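Side-chain contacts in sucrose 6(F)-phosphate phosphorylase (Thermoanaerobacterium thermosaccharolyticum DSM 571, PDB 6S9V), which is a carbohydrate-active phosphorylase built on the alpha-amylase type of TIM barrel, with an antiparallel beta sheet at its C-terminal end: residues A[465-468]-A[473-476]; A[490-493]-A[497-500]. All coordinates share one frame; numbering follows the deposited sequence.

Contact 1: A[465-468]-A[473-476]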
# COMPACT_ATOMS: atom_id res chain seq x y z
N ARG A 465 4.79 26.22 -4.55
CA ARG A 465 5.86 26.43 -5.53
C ARG A 465 6.98 25.44 -5.24
O ARG A 465 7.67 25.58 -4.22
CB ARG A 465 6.38 27.86 -5.50
CG ARG A 465 5.36 28.89 -5.97
CD ARG A 465 6.00 30.26 -6.23
NE ARG A 465 6.64 30.34 -7.54
CZ ARG A 465 7.10 31.46 -8.08
NH1 ARG A 465 7.00 32.62 -7.43
NH2 ARG A 465 7.67 31.44 -9.28
N LEU A 466 7.14 24.46 -6.12
CA LEU A 466 8.15 23.42 -5.99
C LEU A 466 8.92 23.28 -7.29
O LEU A 466 8.33 23.32 -8.38
CB LEU A 466 7.50 22.08 -5.62
CG LEU A 466 6.61 22.09 -4.37
CD1 LEU A 466 5.89 20.76 -4.24
CD2 LEU A 466 7.41 22.41 -3.10
N THR A 467 10.24 23.09 -7.19
CA THR A 467 11.10 23.09 -8.36
C THR A 467 12.05 21.89 -8.34
O THR A 467 12.60 21.54 -7.30
CB THR A 467 11.93 24.39 -8.43
OG1 THR A 467 11.07 25.50 -8.70
CG2 THR A 467 13.02 24.29 -9.50
N TRP A 468 12.22 21.29 -9.52
CA TRP A 468 13.24 20.27 -9.77
C TRP A 468 14.22 20.81 -10.80
O TRP A 468 13.82 21.48 -11.77
CB TRP A 468 12.62 18.96 -10.25
CG TRP A 468 11.89 18.23 -9.17
CD1 TRP A 468 10.59 18.42 -8.78
CD2 TRP A 468 12.41 17.19 -8.34
NE1 TRP A 468 10.27 17.55 -7.77
CE2 TRP A 468 11.37 16.79 -7.47
CE3 TRP A 468 13.65 16.55 -8.25
CZ2 TRP A 468 11.54 15.79 -6.51
CZ3 TRP A 468 13.81 15.55 -7.29
CH2 TRP A 468 12.77 15.19 -6.44
N LYS A 473 17.84 21.43 -17.57
CA LYS A 473 16.42 21.18 -17.42
C LYS A 473 15.96 21.65 -16.05
O LYS A 473 16.65 21.46 -15.04
CB LYS A 473 16.11 19.69 -17.58
CG LYS A 473 16.73 19.03 -18.82
CD LYS A 473 16.20 19.59 -20.13
CE LYS A 473 16.64 18.72 -21.30
NZ LYS A 473 16.32 19.32 -22.63
N ARG A 474 14.77 22.25 -16.01
CA ARG A 474 14.20 22.70 -14.75
C ARG A 474 12.70 22.77 -14.95
O ARG A 474 12.25 23.22 -16.01
CB ARG A 474 14.77 24.05 -14.33
CG ARG A 474 14.17 24.61 -13.06
CD ARG A 474 14.69 26.01 -12.79
NE ARG A 474 14.29 26.95 -13.84
CZ ARG A 474 13.11 27.56 -13.86
NH1 ARG A 474 12.22 27.35 -12.90
NH2 ARG A 474 12.81 28.40 -14.85
N CYS A 475 11.94 22.31 -13.97
CA CYS A 475 10.49 22.45 -13.99
C CYS A 475 10.00 22.94 -12.64
O CYS A 475 10.42 22.43 -11.60
CB CYS A 475 9.79 21.14 -14.38
SG CYS A 475 10.15 19.68 -13.38
N SER A 476 9.13 23.95 -12.66
CA SER A 476 8.64 24.62 -11.46
C SER A 476 7.12 24.52 -11.44
O SER A 476 6.45 25.08 -12.32
CB SER A 476 9.09 26.07 -11.41
OG SER A 476 10.51 26.15 -11.43
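T467 and S476 face each other across two antiparallel strands and join through their hydroxyls. T467 OG1 and S476 OG lie 2.9 Å apart in a hydrogen bond that either could donate. The pair is non-hydrogen-bonded in its backbone, with CA atoms 4.2 Å apart, and this closeness lets two short side chains meet. Both hydroxyls lie beside their own backbone N, with chi1 of -68° in T467 and -59° in S476. T467 OG1 also has a weak hydrogen bond to E457 OE2.

The backbone bonds belong to the next pair, W468 and C475. W468 N gives its hydrogen to C475 O at 3.0 Å, and C475 N returns one to W468 O at the same length. Close CA-H...O contacts run beside them. R474 CA lies 3.2 Å from W468 O.

Apolar contacts are few. T467 CG2 meets the aliphatic part of the poorly ordered R474, 3.8 Å from its CG. On the sheet face of W468 and C475, W468 CB touches C475 SG at 4.1 Å. The indole leads away from C475 and meets the rings of F384, F450 and F454, and its NE1 is hydrogen-bonded to F384 O. C475 also packs on F384, at helix 372-384.

This is an antiparallel beta hairpin, strands 463-470 and 473-480, inside the five-stranded C-terminal sheet. One face has a hydroxyl pair, and the other packs on helix 372-384.

Contact 2: A[490-493]-A[497-500]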
# COMPACT_ATOMS: atom_id res chain seq x y z
N TYR A 490 8.69 25.07 -17.43
CA TYR A 490 9.82 24.17 -17.66
C TYR A 490 10.62 24.64 -18.85
O TYR A 490 10.19 25.48 -19.64
CB TYR A 490 9.34 22.72 -17.85
CG TYR A 490 8.63 22.47 -19.17
CD1 TYR A 490 7.27 22.72 -19.30
CD2 TYR A 490 9.33 21.99 -20.27
CE1 TYR A 490 6.62 22.49 -20.50
CE2 TYR A 490 8.69 21.76 -21.47
CZ TYR A 490 7.33 22.02 -21.58
OH TYR A 490 6.69 21.80 -22.77
N ILE A 491 11.83 24.08 -18.98
CA ILE A 491 12.77 24.42 -20.04
C ILE A 491 12.65 23.35 -21.12
O ILE A 491 12.87 22.16 -20.85
CB ILE A 491 14.21 24.51 -19.52
CG1 ILE A 491 14.32 25.52 -18.37
CG2 ILE A 491 15.16 24.85 -20.66
CD1 ILE A 491 13.90 26.93 -18.73
N ASN A 492 12.30 23.75 -22.34
CA ASN A 492 12.09 22.80 -23.42
C ASN A 492 13.43 22.41 -24.04
O ASN A 492 14.50 22.82 -23.56
CB ASN A 492 11.11 23.38 -24.44
CG ASN A 492 11.67 24.58 -25.19
OD1 ASN A 492 12.87 24.87 -25.14
ND2 ASN A 492 10.79 25.30 -25.87
N GLU A 493 13.40 21.62 -25.11
CA GLU A 493 14.64 21.12 -25.70
C GLU A 493 15.48 22.24 -26.31
O GLU A 493 16.70 22.09 -26.41
CB GLU A 493 14.32 20.07 -26.77
CG GLU A 493 13.98 18.68 -26.23
CD GLU A 493 15.17 17.99 -25.58
OE1 GLU A 493 16.32 18.27 -25.99
OE2 GLU A 493 14.95 17.16 -24.68
N GLU A 497 11.86 28.78 -21.93
CA GLU A 497 10.94 28.51 -20.84
C GLU A 497 9.53 28.43 -21.42
O GLU A 497 9.09 29.32 -22.14
CB GLU A 497 11.02 29.58 -19.75
CG GLU A 497 10.14 29.25 -18.54
CD GLU A 497 10.33 30.22 -17.39
OE1 GLU A 497 11.27 31.03 -17.45
OE2 GLU A 497 9.54 30.15 -16.42
N VAL A 498 8.84 27.34 -21.10
CA VAL A 498 7.51 27.05 -21.63
C VAL A 498 6.57 26.82 -20.46
O VAL A 498 6.95 26.31 -19.40
CB VAL A 498 7.55 25.80 -22.55
CG1 VAL A 498 6.14 25.33 -22.87
CG2 VAL A 498 8.33 26.11 -23.82
N LYS A 499 5.31 27.22 -20.65
CA LYS A 499 4.28 27.10 -19.63
C LYS A 499 3.34 25.96 -20.00
O LYS A 499 2.71 25.99 -21.06
CB LYS A 499 3.53 28.42 -19.51
CG LYS A 499 2.70 28.55 -18.26
CD LYS A 499 2.16 29.97 -18.10
CE LYS A 499 3.24 30.95 -17.65
NZ LYS A 499 3.63 30.77 -16.22
N TYR A 500 3.24 24.96 -19.12
CA TYR A 500 2.35 23.81 -19.29
C TYR A 500 1.21 23.97 -18.30
O TYR A 500 1.40 23.82 -17.08
CB TYR A 500 3.12 22.50 -19.07
CG TYR A 500 2.32 21.25 -18.77
CD1 TYR A 500 1.01 21.08 -19.21
CD2 TYR A 500 2.89 20.22 -18.03
CE1 TYR A 500 0.29 19.92 -18.91
CE2 TYR A 500 2.19 19.07 -17.73
CZ TYR A 500 0.89 18.92 -18.17
OH TYR A 500 0.22 17.77 -17.85
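Y490 lays one face of its ring over V498. V498 CB sits 4.2 Å from the ring centroid and 23° off the ring normal, a CH-pi contact displaced toward the rim. V498 CG1 reaches the phenol end, 3.6 Å from Y490 OH. The two side chains run side by side in the same direction. Y490 CG stands between the backbone N and the carbonyl carbon (chi1 71°), which brings the ring over its cross-strand neighbour. Y500 comes from a different side. Its CB meets the ring edge near the plane, 3.8 Å from Y490 CE1. F443 and Y447 each meet the Y490 ring edge-to-face.

The other branch of V498 touches N492. V498 CG2 lies 3.3 Å from N492 ND2, and the two side chains cross at about a right angle. The amide of N492 has its polar partner in the turn, where OD1 accepts a hydrogen bond from E496 N.

Backbone bonds hold Y490 and V498 in register. V498 N donates to Y490 O at 2.7 Å, and Y490 N donates to V498 O at 2.9 Å. In the next pair, on the other face of the sheet, I491 CD1 packs 4.0 Å from E497 CB.

These features mark the end of an antiparallel beta hairpin, strands 485-491 and 497-501. Its second strand is the last of the C-terminal sheet within this chain.

Contacts 1 and 2 are successive hairpins of one antiparallel sheet, with centres about 10 Å apart. Strands 473-480 and 485-491 are neighbours in the sheet and join the two contacts. R474 O and I491 N form a probable backbone hydrogen bond, and C475 packs on Y490. A long, weak ion pair links K473 NZ and E493 OE2. Contact 1 is partly buried within the sheet, and its one side-chain hydrogen bond joins two hydroxyls, beside small apolar contacts. Contact 2 lies at the surface by the edge strand 497-501. There the Y490 ring and V498 bury the largest areas, and the side chains meet by apolar and CH-pi packing. Neither contact lies in the eight-stranded barrel.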